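Local coordinates for protein phosphoglycolate phosphatase (Lactobacillus plantarum, PDB 2HDO) that probably hydrolyses 2-phosphoglycolate to glycolate and phosphate, as a member of the haloacid dehalogenase-like hydrolases, at residues 5-11 / 99-105; 29-33 / 66-71; 90-96 / 202-208; 141-145 / 173-177. All coordinates share one frame; numbering follows the deposited sequence. Where two conformers were deposited one is given.

Interaction 1: 5-11 / 99-105; sequences QALMFDI and LRLGIVT. With PO4 (phosphate ion), chain B.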
# COMPACT_ATOMS: atom_id res chain seq x y z
N GLN A 5 -12.60 -0.59 -15.54
CA GLN A 5 -12.31 -1.98 -15.88
C GLN A 5 -11.37 -2.66 -14.89
O GLN A 5 -11.34 -3.90 -14.81
CB GLN A 5 -11.68 -2.08 -17.24
CG GLN A 5 -12.62 -1.74 -18.36
CD GLN A 5 -11.90 -1.57 -19.70
OE1 GLN A 5 -10.88 -2.21 -19.94
NE2 GLN A 5 -12.42 -0.70 -20.56
N ALA A 6 -10.58 -1.87 -14.17
CA ALA A 6 -9.64 -2.40 -13.21
C ALA A 6 -9.60 -1.56 -11.96
O ALA A 6 -9.70 -0.32 -12.02
CB ALA A 6 -8.23 -2.51 -13.81
N LEU A 7 -9.40 -2.25 -10.84
CA LEU A 7 -9.13 -1.64 -9.55
C LEU A 7 -7.83 -2.20 -9.03
O LEU A 7 -7.69 -3.40 -8.91
CB LEU A 7 -10.22 -1.95 -8.54
CG LEU A 7 -11.62 -1.52 -8.84
CD1 LEU A 7 -12.50 -1.87 -7.62
CD2 LEU A 7 -11.74 -0.07 -9.20
N MSE A 8 -6.87 -1.30 -8.79
CA MSE A 8 -5.61 -1.68 -8.15
C MSE A 8 -5.59 -1.13 -6.77
O MSE A 8 -6.05 -0.02 -6.55
CB MSE A 8 -4.43 -1.11 -8.94
CG MSE A 8 -4.41 -1.56 -10.35
SE MSE A 8 -3.88 -3.44 -10.53
CE MSE A 8 -5.44 -4.16 -11.59
N PHE A 9 -5.06 -1.90 -5.83
CA PHE A 9 -5.06 -1.56 -4.43
C PHE A 9 -3.63 -1.55 -3.88
O PHE A 9 -2.85 -2.43 -4.18
CB PHE A 9 -5.83 -2.59 -3.58
CG PHE A 9 -7.29 -2.69 -3.89
CD1 PHE A 9 -7.71 -3.49 -4.94
CD2 PHE A 9 -8.25 -2.00 -3.15
CE1 PHE A 9 -9.05 -3.58 -5.28
CE2 PHE A 9 -9.60 -2.12 -3.47
CZ PHE A 9 -9.99 -2.89 -4.55
N ASP A 10 -3.34 -0.56 -3.06
CA ASP A 10 -2.23 -0.65 -2.07
C ASP A 10 -2.63 -1.55 -0.91
O ASP A 10 -3.81 -1.80 -0.71
CB ASP A 10 -1.93 0.75 -1.53
CG ASP A 10 -0.52 0.90 -1.06
OD1 ASP A 10 0.27 -0.07 -1.15
OD2 ASP A 10 -0.22 2.00 -0.57
N ILE A 11 -1.67 -2.04 -0.11
CA ILE A 11 -2.01 -2.91 0.99
C ILE A 11 -2.06 -2.13 2.30
O ILE A 11 -3.10 -2.02 2.94
CB ILE A 11 -1.03 -4.10 1.11
CG1 ILE A 11 -1.15 -4.97 -0.14
CG2 ILE A 11 -1.37 -4.93 2.34
CD1 ILE A 11 -0.01 -5.97 -0.34
N LEU A 99 -14.44 -7.19 -13.20
CA LEU A 99 -13.27 -6.36 -12.91
C LEU A 99 -11.96 -7.13 -12.95
O LEU A 99 -11.90 -8.31 -12.59
CB LEU A 99 -13.38 -5.74 -11.54
CG LEU A 99 -14.37 -4.62 -11.43
CD1 LEU A 99 -14.61 -4.29 -9.98
CD2 LEU A 99 -13.86 -3.39 -12.24
N ARG A 100 -10.91 -6.47 -13.40
CA ARG A 100 -9.57 -6.94 -13.14
C ARG A 100 -9.08 -6.32 -11.85
O ARG A 100 -9.00 -5.09 -11.74
CB ARG A 100 -8.58 -6.67 -14.29
CG ARG A 100 -9.08 -6.88 -15.68
CD ARG A 100 -9.68 -8.22 -16.03
NE ARG A 100 -8.95 -9.40 -15.57
CZ ARG A 100 -7.94 -10.01 -16.19
NH1 ARG A 100 -7.43 -9.54 -17.33
NH2 ARG A 100 -7.43 -11.12 -15.65
N LEU A 101 -8.80 -7.15 -10.86
CA LEU A 101 -8.38 -6.67 -9.56
C LEU A 101 -6.87 -6.94 -9.41
O LEU A 101 -6.35 -7.97 -9.88
CB LEU A 101 -9.13 -7.37 -8.42
CG LEU A 101 -10.67 -7.27 -8.41
CD1 LEU A 101 -11.20 -7.96 -7.20
CD2 LEU A 101 -11.13 -5.83 -8.44
N GLY A 102 -6.16 -6.03 -8.77
CA GLY A 102 -4.79 -6.30 -8.43
C GLY A 102 -4.25 -5.46 -7.27
O GLY A 102 -4.93 -4.58 -6.70
N ILE A 103 -2.99 -5.73 -6.99
CA ILE A 103 -2.25 -5.12 -5.92
C ILE A 103 -0.97 -4.49 -6.49
O ILE A 103 -0.26 -5.08 -7.30
CB ILE A 103 -1.92 -6.17 -4.84
CG1 ILE A 103 -3.20 -6.48 -4.06
CG2 ILE A 103 -0.80 -5.63 -3.90
CD1 ILE A 103 -3.04 -7.46 -2.98
N VAL A 104 -0.67 -3.28 -6.05
CA VAL A 104 0.59 -2.61 -6.36
C VAL A 104 1.15 -2.08 -5.06
O VAL A 104 0.62 -1.12 -4.47
CB VAL A 104 0.38 -1.42 -7.37
CG1 VAL A 104 1.71 -0.74 -7.67
CG2 VAL A 104 -0.34 -1.87 -8.58
N THR A 105 2.20 -2.72 -4.58
CA THR A 105 2.68 -2.47 -3.21
C THR A 105 4.20 -2.28 -3.23
O THR A 105 4.90 -2.84 -4.06
CB THR A 105 2.30 -3.64 -2.25
OG1 THR A 105 2.76 -3.38 -0.90
CG2 THR A 105 2.89 -4.98 -2.71
P PO4 B . 2.24 -0.35 0.58
O1 PO4 B . 2.89 0.15 -0.74
O2 PO4 B . 1.37 -1.62 0.59
O3 PO4 B . 1.37 0.81 1.13
O4 PO4 B . 3.37 -0.61 1.59
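Gln5 and Arg100 begin a run of five backbone hydrogen bonds that joins the parallel strands 6-9 and 100-104. Arg100 N binds Gln5 O at 3.0 Å, after which the two strands alternate as donors: Leu7 N to Arg100 O, Gly102 N to Leu7 O, Phe9 N to Gly102 O, Val104 N to Phe9 O. Alpha hydrogens point at carbonyls as well, with Ala6 CA 3.1 Å from Arg100 O.

Apolar contacts line both faces. On the face of Leu7, Phe9, Leu101 and Ile103, Leu7 CB rests 4.0 Å from Leu101 CD2, while the Phe9 ring turns an edge to Gly102 O. On the other face Met8, built as selenomethionine, bends at chi2 (-73°) and lays SE 3.7 Å from Gly102 CA, space that a side chain on Gly102 would need.

These are central strands of the Rossmann-like core of the haloacid dehalogenase fold, and Asp10, just past strand 6-9, fits the first aspartate of the family's DxDx(T/V) motif, probably the nucleophile.

Polar contacts gather there around a phosphate ion. Its O2 is gripped by Ile11 N at 3.1 Å and by Thr105 OG1 at 2.7 Å, the hydroxyl being trans to its own backbone N (chi1 -179°). Ile11 N also gives Asp10 OD1 a weak hydrogen bond. Lys138 NZ forms a salt bridge with Asp10 OD1 and hydrogen bonds to Val104 O and the phosphate. With an alanine replacing Asp10, Lys138 would probably lose its carboxylate mate and Ile11 N its weak acceptor. Beside the site the side chains of Ile11 and Ile103 cross at about a right angle, Ile11 CD1 lying 3.7 Å from Ile103 CG2.

Interaction 2: 29-33 / 66-71; sequences VLATY and HFQAQY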
# COMPACT_ATOMS: atom_id res chain seq x y z
N VAL A 29 13.67 -2.07 15.46
CA VAL A 29 14.82 -1.77 14.58
C VAL A 29 15.56 -0.52 15.02
O VAL A 29 16.78 -0.49 15.11
CB VAL A 29 14.42 -1.71 13.07
CG1 VAL A 29 15.65 -1.45 12.20
CG2 VAL A 29 13.75 -3.01 12.70
N LEU A 30 14.81 0.55 15.28
CA LEU A 30 15.42 1.82 15.62
C LEU A 30 16.26 1.76 16.87
O LEU A 30 17.25 2.47 16.99
CB LEU A 30 14.36 2.93 15.72
CG LEU A 30 13.94 3.41 14.34
CD1 LEU A 30 12.57 4.00 14.40
CD2 LEU A 30 14.90 4.43 13.81
N ALA A 31 15.90 0.91 17.82
CA ALA A 31 16.69 0.73 19.02
C ALA A 31 18.14 0.32 18.70
O ALA A 31 19.06 0.73 19.38
CB ALA A 31 16.02 -0.29 19.92
N THR A 32 18.35 -0.44 17.62
CA THR A 32 19.72 -0.88 17.24
C THR A 32 20.56 0.24 16.56
O THR A 32 21.75 0.04 16.26
CB THR A 32 19.69 -2.10 16.29
OG1 THR A 32 19.23 -1.73 15.00
CG2 THR A 32 18.79 -3.22 16.85
N TYR A 33 19.93 1.38 16.31
CA TYR A 33 20.55 2.60 15.79
C TYR A 33 20.51 3.68 16.86
O TYR A 33 20.75 4.84 16.57
CB TYR A 33 19.81 3.06 14.51
CG TYR A 33 20.01 2.08 13.40
CD1 TYR A 33 19.16 1.00 13.24
CD2 TYR A 33 21.08 2.19 12.53
CE1 TYR A 33 19.39 0.07 12.24
CE2 TYR A 33 21.29 1.28 11.52
CZ TYR A 33 20.45 0.21 11.38
OH TYR A 33 20.70 -0.69 10.38
N HIS A 66 20.84 -2.32 5.39
CA HIS A 66 20.80 -3.13 6.61
C HIS A 66 19.53 -2.90 7.40
O HIS A 66 18.85 -3.86 7.77
CB HIS A 66 21.99 -2.89 7.52
CG HIS A 66 22.14 -3.96 8.56
ND1 HIS A 66 22.73 -3.74 9.80
CD2 HIS A 66 21.72 -5.25 8.57
CE1 HIS A 66 22.70 -4.86 10.50
NE2 HIS A 66 22.08 -5.79 9.79
N PHE A 67 19.20 -1.64 7.62
CA PHE A 67 17.94 -1.26 8.28
C PHE A 67 16.74 -1.96 7.64
O PHE A 67 15.91 -2.53 8.33
CB PHE A 67 17.76 0.29 8.20
CG PHE A 67 16.63 0.82 9.03
CD1 PHE A 67 15.31 0.65 8.63
CD2 PHE A 67 16.88 1.46 10.21
CE1 PHE A 67 14.27 1.12 9.40
CE2 PHE A 67 15.86 1.94 10.97
CZ PHE A 67 14.55 1.76 10.59
N GLN A 68 16.65 -1.94 6.32
CA GLN A 68 15.50 -2.55 5.65
C GLN A 68 15.48 -4.07 5.82
O GLN A 68 14.41 -4.65 5.95
CB GLN A 68 15.42 -2.16 4.16
CG GLN A 68 14.89 -0.76 3.92
CD GLN A 68 13.48 -0.56 4.44
OE1 GLN A 68 13.22 0.31 5.29
NE2 GLN A 68 12.56 -1.37 3.95
N ALA A 69 16.66 -4.70 5.85
CA ALA A 69 16.76 -6.13 6.09
C ALA A 69 16.28 -6.49 7.50
O ALA A 69 15.54 -7.44 7.70
CB ALA A 69 18.20 -6.58 5.88
N GLN A 70 16.71 -5.72 8.48
CA GLN A 70 16.24 -5.90 9.84
C GLN A 70 14.73 -5.77 9.93
O GLN A 70 14.07 -6.59 10.56
CB GLN A 70 16.88 -4.90 10.77
CG GLN A 70 18.34 -5.14 10.94
CD GLN A 70 18.99 -4.04 11.70
OE1 GLN A 70 19.51 -3.11 11.10
NE2 GLN A 70 18.84 -4.06 13.02
N TYR A 71 14.20 -4.76 9.26
CA TYR A 71 12.80 -4.48 9.31
C TYR A 71 12.06 -5.66 8.76
O TYR A 71 11.07 -6.10 9.36
CB TYR A 71 12.42 -3.23 8.52
CG TYR A 71 10.93 -3.02 8.39
CD1 TYR A 71 10.22 -2.31 9.36
CD2 TYR A 71 10.23 -3.51 7.31
CE1 TYR A 71 8.83 -2.13 9.26
CE2 TYR A 71 8.83 -3.33 7.19
CZ TYR A 71 8.15 -2.61 8.17
OH TYR A 71 6.78 -2.39 8.06
O HOH W 1 23.63 -1.03 9.87
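The helical cap inserted after the first strand of the core contains this contact, in which Val29 of helix 19-31, and Thr32 and Tyr33 further along the chain, meet Phe67 and Gln70 of helix 64-75. Val29 uses both methyls. CG1, trans to the backbone N (chi1 -178°), sits over the centre of the Phe67 ring, 3.6 Å from its centroid and 13° off the normal, a clear CH-pi contact. CG2 rests against the backbone of Tyr71, 3.8 Å from its CA. Leu30 comes to the Phe67 ring differently, at the edge, with CD2 3.9 Å from CE2. The Tyr33 ring adds an oblique contact, its plane at 41° to that of Phe67.

Such an all-helical insertion is consistent with the C1 type of cap in the haloacid dehalogenase superfamily, which generally closes over the active site of the core. Met26 of helix 19-31 and Met54 of helix 50-56 also touch Phe67.

On the outer side of this apolar patch the amide of Gln70 is held by both its ends. NE2 donates to Thr32 OG1 at 3.1 Å, nearly in the amide plane. OE1 accepts from Tyr33 OH at 2.8 Å, almost straight along its C=O bond, and also lies over the face of the His66 ring. Each hydroxyl relays further: Thr32 OG1 donates to Val29 O at 2.7 Å, a carbonyl that Thr32 N shares, while Tyr33 OH accepts from a water 3.0 Å from it. That water in turn meets His66 ND1 in the plane of the imidazole.

Interaction 3: 90-96 / 202-208; sequences SLFEQLP and LDILELF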
# COMPACT_ATOMS: atom_id res chain seq x y z
N SER A 90 -16.04 -8.31 2.82
CA SER A 90 -17.35 -8.14 2.20
C SER A 90 -17.24 -7.45 0.86
O SER A 90 -17.99 -7.71 -0.07
CB SER A 90 -18.25 -7.29 3.08
OG SER A 90 -18.42 -7.88 4.35
N LEU A 91 -16.32 -6.51 0.78
CA LEU A 91 -16.10 -5.79 -0.45
C LEU A 91 -15.71 -6.75 -1.56
O LEU A 91 -16.24 -6.69 -2.65
CB LEU A 91 -15.04 -4.72 -0.28
CG LEU A 91 -14.54 -4.03 -1.55
CD1 LEU A 91 -15.64 -3.18 -2.15
CD2 LEU A 91 -13.27 -3.24 -1.26
N PHE A 92 -14.74 -7.61 -1.29
CA PHE A 92 -14.24 -8.52 -2.30
C PHE A 92 -15.27 -9.63 -2.69
O PHE A 92 -15.25 -10.11 -3.82
CB PHE A 92 -12.85 -9.04 -1.88
CG PHE A 92 -11.76 -8.04 -2.08
CD1 PHE A 92 -11.34 -7.76 -3.36
CD2 PHE A 92 -11.17 -7.38 -1.04
CE1 PHE A 92 -10.38 -6.82 -3.61
CE2 PHE A 92 -10.16 -6.42 -1.26
CZ PHE A 92 -9.77 -6.14 -2.54
N GLU A 93 -16.22 -9.90 -1.80
CA GLU A 93 -17.36 -10.77 -2.14
C GLU A 93 -18.33 -10.11 -3.11
O GLU A 93 -19.04 -10.81 -3.84
CB GLU A 93 -18.17 -11.17 -0.90
CG GLU A 93 -17.40 -11.68 0.31
CD GLU A 93 -16.92 -13.08 0.17
OE1 GLU A 93 -16.94 -13.60 -0.97
OE2 GLU A 93 -16.54 -13.68 1.21
N GLN A 94 -18.41 -8.79 -3.10
CA GLN A 94 -19.45 -8.08 -3.85
C GLN A 94 -18.94 -7.41 -5.14
O GLN A 94 -19.73 -7.11 -6.02
CB GLN A 94 -20.09 -7.01 -2.97
CG GLN A 94 -20.81 -7.48 -1.70
CD GLN A 94 -21.95 -8.42 -1.96
OE1 GLN A 94 -22.71 -8.26 -2.92
NE2 GLN A 94 -22.10 -9.42 -1.09
N LEU A 95 -17.63 -7.15 -5.24
CA LEU A 95 -17.12 -6.47 -6.46
C LEU A 95 -17.46 -7.31 -7.71
O LEU A 95 -17.36 -8.54 -7.66
CB LEU A 95 -15.62 -6.26 -6.35
CG LEU A 95 -15.18 -5.06 -5.47
CD1 LEU A 95 -13.69 -5.10 -5.16
CD2 LEU A 95 -15.48 -3.73 -6.15
N PRO A 96 -17.92 -6.68 -8.82
CA PRO A 96 -18.25 -7.43 -10.03
C PRO A 96 -17.08 -8.29 -10.50
O PRO A 96 -15.93 -7.83 -10.53
CB PRO A 96 -18.52 -6.35 -11.09
CG PRO A 96 -18.66 -5.10 -10.36
CD PRO A 96 -18.11 -5.23 -8.99
N LEU A 202 -17.01 -0.40 1.72
CA LEU A 202 -18.18 -0.75 0.92
C LEU A 202 -18.68 0.38 -0.02
O LEU A 202 -19.41 0.14 -0.99
CB LEU A 202 -19.30 -1.30 1.81
CG LEU A 202 -18.90 -2.65 2.43
CD1 LEU A 202 -19.88 -3.05 3.53
CD2 LEU A 202 -18.81 -3.73 1.35
N ASP A 203 -18.23 1.60 0.23
CA ASP A 203 -18.56 2.72 -0.64
C ASP A 203 -17.98 2.57 -2.04
O ASP A 203 -18.48 3.18 -2.97
CB ASP A 203 -18.04 4.03 -0.06
CG ASP A 203 -18.69 4.39 1.28
OD1 ASP A 203 -19.79 3.87 1.61
OD2 ASP A 203 -18.11 5.24 1.98
N ILE A 204 -16.92 1.78 -2.17
CA ILE A 204 -16.36 1.45 -3.50
C ILE A 204 -17.44 0.80 -4.39
O ILE A 204 -17.47 1.06 -5.58
CB ILE A 204 -15.12 0.55 -3.36
CG1 ILE A 204 -14.05 1.32 -2.57
CG2 ILE A 204 -14.62 0.10 -4.75
CD1 ILE A 204 -12.78 0.54 -2.13
N LEU A 205 -18.36 0.03 -3.80
CA LEU A 205 -19.41 -0.59 -4.60
C LEU A 205 -20.30 0.40 -5.29
O LEU A 205 -20.95 0.05 -6.29
CB LEU A 205 -20.26 -1.56 -3.77
CG LEU A 205 -19.50 -2.68 -3.07
CD1 LEU A 205 -20.45 -3.49 -2.17
CD2 LEU A 205 -18.83 -3.55 -4.11
N GLU A 206 -20.38 1.63 -4.78
CA GLU A 206 -21.21 2.66 -5.41
C GLU A 206 -20.74 2.99 -6.84
O GLU A 206 -21.53 3.47 -7.63
CB GLU A 206 -21.24 3.94 -4.57
CG GLU A 206 -21.88 3.82 -3.16
CD GLU A 206 -21.42 4.92 -2.17
N LEU A 207 -19.47 2.72 -7.17
CA LEU A 207 -19.00 2.88 -8.55
C LEU A 207 -19.63 1.90 -9.52
O LEU A 207 -19.47 2.08 -10.73
CB LEU A 207 -17.49 2.66 -8.67
CG LEU A 207 -16.48 3.45 -7.83
CD1 LEU A 207 -15.11 2.76 -7.87
CD2 LEU A 207 -16.38 4.83 -8.33
N PHE A 208 -20.25 0.84 -9.03
CA PHE A 208 -20.74 -0.27 -9.87
C PHE A 208 -22.23 -0.53 -9.65
O PHE A 208 -23.02 0.41 -9.63
CB PHE A 208 -19.93 -1.53 -9.61
CG PHE A 208 -18.44 -1.31 -9.73
CD1 PHE A 208 -17.84 -1.22 -10.97
CD2 PHE A 208 -17.65 -1.15 -8.60
CE1 PHE A 208 -16.47 -0.99 -11.09
CE2 PHE A 208 -16.28 -0.91 -8.73
CZ PHE A 208 -15.70 -0.82 -9.97
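Leu91 of helix 88-94 and Leu205 of the C-terminal segment 202-208 slide past each other in opposite directions, at the heart of a contact that packs the chain end against a helix flanking the Rossmann-like core. Leu91 CD1 comes within 3.8 Å of Leu205 CD2. The other branch of Leu91, CD2, reaches Ile204 CD1, and here the side chains cross at about a right angle. Because CG of Leu91 is trans to the backbone N (chi1 170°), its two methyls are brought up to neighbouring residues of the same turn.

Leu205 is thus a fork with three neighbours. Its CD1 lies against the aliphatic start of Gln94, 3.6 Å from CB, while CD2 faces Leu91 and also Leu95 CD2, at 3.9 Å. At the start of segment 202-208 Leu202 folds its CD2 over the backbone N of Leu91, 3.8 Å away.

Residues 202-207 have helical backbone angles, and Ile204 and Phe208 reach Leu7 of strand 6-9, as Leu95 does from the opposing segment, so Leu7 is touched from both segments.

At the far end the side chains of Phe208 and Pro96 cross at about a right angle, with Pro96 CD over one face of the Phe208 ring. Leu95 approaches the same ring obliquely with CD2, 3.9 Å from CE2, and Leu99 touches it too. A serine in place of Phe208 is likely to leave the Pro96 ring and Leu95 CD2 without their aromatic cover and to open a gap beside Leu99. The closest pairing of the two rings is Pro96 CG to Phe208 CG, 3.8 Å.

Interaction 4: 141-145 / 173-177; sequences PLPLL and AANVD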
# COMPACT_ATOMS: atom_id res chain seq x y z
N PRO A 141 5.71 6.03 -11.64
CA PRO A 141 4.51 5.36 -12.17
C PRO A 141 4.71 3.92 -12.67
O PRO A 141 3.73 3.20 -12.84
CB PRO A 141 4.09 6.26 -13.33
CG PRO A 141 5.37 6.94 -13.76
CD PRO A 141 6.14 7.15 -12.51
N LEU A 142 5.94 3.50 -12.90
CA LEU A 142 6.23 2.21 -13.53
C LEU A 142 5.53 1.01 -12.85
O LEU A 142 4.97 0.18 -13.54
CB LEU A 142 7.71 1.95 -13.56
CG LEU A 142 8.12 0.66 -14.27
CD1 LEU A 142 7.61 0.72 -15.68
CD2 LEU A 142 9.62 0.47 -14.21
N PRO A 143 5.57 0.92 -11.50
CA PRO A 143 4.90 -0.25 -10.92
C PRO A 143 3.38 -0.31 -11.23
O PRO A 143 2.85 -1.38 -11.51
CB PRO A 143 5.14 -0.08 -9.41
CG PRO A 143 6.30 0.90 -9.29
CD PRO A 143 6.19 1.78 -10.46
N LEU A 144 2.68 0.84 -11.18
CA LEU A 144 1.26 0.88 -11.53
C LEU A 144 1.01 0.58 -13.01
O LEU A 144 0.12 -0.19 -13.36
CB LEU A 144 0.66 2.23 -11.14
CG LEU A 144 -0.80 2.47 -11.43
CD1 LEU A 144 -1.65 1.30 -10.96
CD2 LEU A 144 -1.27 3.77 -10.80
N LEU A 145 1.82 1.16 -13.87
CA LEU A 145 1.65 0.95 -15.28
C LEU A 145 1.99 -0.51 -15.63
O LEU A 145 1.39 -1.08 -16.52
CB LEU A 145 2.53 1.93 -16.06
CG LEU A 145 2.02 3.35 -16.01
CD1 LEU A 145 3.03 4.30 -16.66
CD2 LEU A 145 0.67 3.48 -16.69
N ALA A 173 1.18 10.47 -11.99
CA ALA A 173 2.25 10.29 -12.94
C ALA A 173 1.85 9.28 -14.04
O ALA A 173 2.22 9.40 -15.20
CB ALA A 173 3.52 9.86 -12.24
N ALA A 174 1.08 8.28 -13.63
CA ALA A 174 0.58 7.25 -14.53
C ALA A 174 -0.65 7.65 -15.36
O ALA A 174 -1.05 6.88 -16.25
CB ALA A 174 0.26 6.03 -13.73
N ASN A 175 -1.24 8.82 -15.08
CA ASN A 175 -2.52 9.23 -15.69
C ASN A 175 -3.66 8.23 -15.36
O ASN A 175 -4.48 7.86 -16.21
CB ASN A 175 -2.38 9.45 -17.20
CG ASN A 175 -1.55 10.68 -17.54
OD1 ASN A 175 -1.60 11.68 -16.84
ND2 ASN A 175 -0.76 10.59 -18.61
N VAL A 176 -3.64 7.80 -14.11
CA VAL A 176 -4.64 6.87 -13.56
C VAL A 176 -5.39 7.61 -12.44
O VAL A 176 -4.77 8.22 -11.58
CB VAL A 176 -3.97 5.61 -13.00
CG1 VAL A 176 -4.96 4.70 -12.26
CG2 VAL A 176 -3.26 4.83 -14.09
N ASP A 177 -6.71 7.50 -12.46
CA ASP A 177 -7.55 8.05 -11.41
C ASP A 177 -7.18 7.47 -10.05
O ASP A 177 -6.81 6.27 -9.96
CB ASP A 177 -9.03 7.77 -11.68
CG ASP A 177 -9.62 8.62 -12.74
OD1 ASP A 177 -8.93 9.55 -13.26
OD2 ASP A 177 -10.81 8.35 -13.09
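Pro141, which leads into helix 142-150, lies against the last turn of helix 165-174. Its ring carbons CG and CD both stand near the methyl of Ala173, with CD 3.8 Å from CB. Pro141 CB presses closer still to the backbone, 3.6 Å from Ala174 N. One turn on, Leu144 extends from the helix with CG trans to its backbone N (chi1 180°) and meets Val176 tip to tip, CD2 lying 3.9 Å from Val176 CB. Beneath them Phe160 of the central sheet touches Leu144, so the Leu144-Val176 contact packs helix 142-150 and the segment after helix 165-174 against one face of the Rossmann-like core. Leu145, next in sequence, swings CD2 to Ala174, 3.9 Å from CB and 3.8 Å from the carbonyl O of the same residue.

Between Ala174 and Val176 the chain turns sharply: Asn175 has positive phi and completes a Schellman motif, which ends the helix and sends Val176 inward, toward strand 177-181. No hydrogen bond or charge pair crosses the contact. Two alanines and a valine on one side, a proline and two leucines on the other, imply that apolar burial and close fit, rather than directional bonding, hold these segments together.

How the interactions relate
From the N terminus, strand 6-9 enters first, and interaction 1 closes only when the chain returns as strand 100-104. Within that long excursion interaction 2 closes a smaller loop of helices, in the cap, with its centre about 30 Å from that of interaction 1. Segment 90-96 also lies inside the excursion, yet its partner is the chain's end, so interactions 1 and 3 cross; they touch where Leu99 meets Phe208 and Leu7 meets Leu95. Interaction 4 follows interaction 1 and falls within the loop that interaction 3 closes. Interaction 3 packs on the sheet face bearing Leu7 and Phe9, interaction 4 on the one bearing Met8, so the two flank the central sheet on opposite faces.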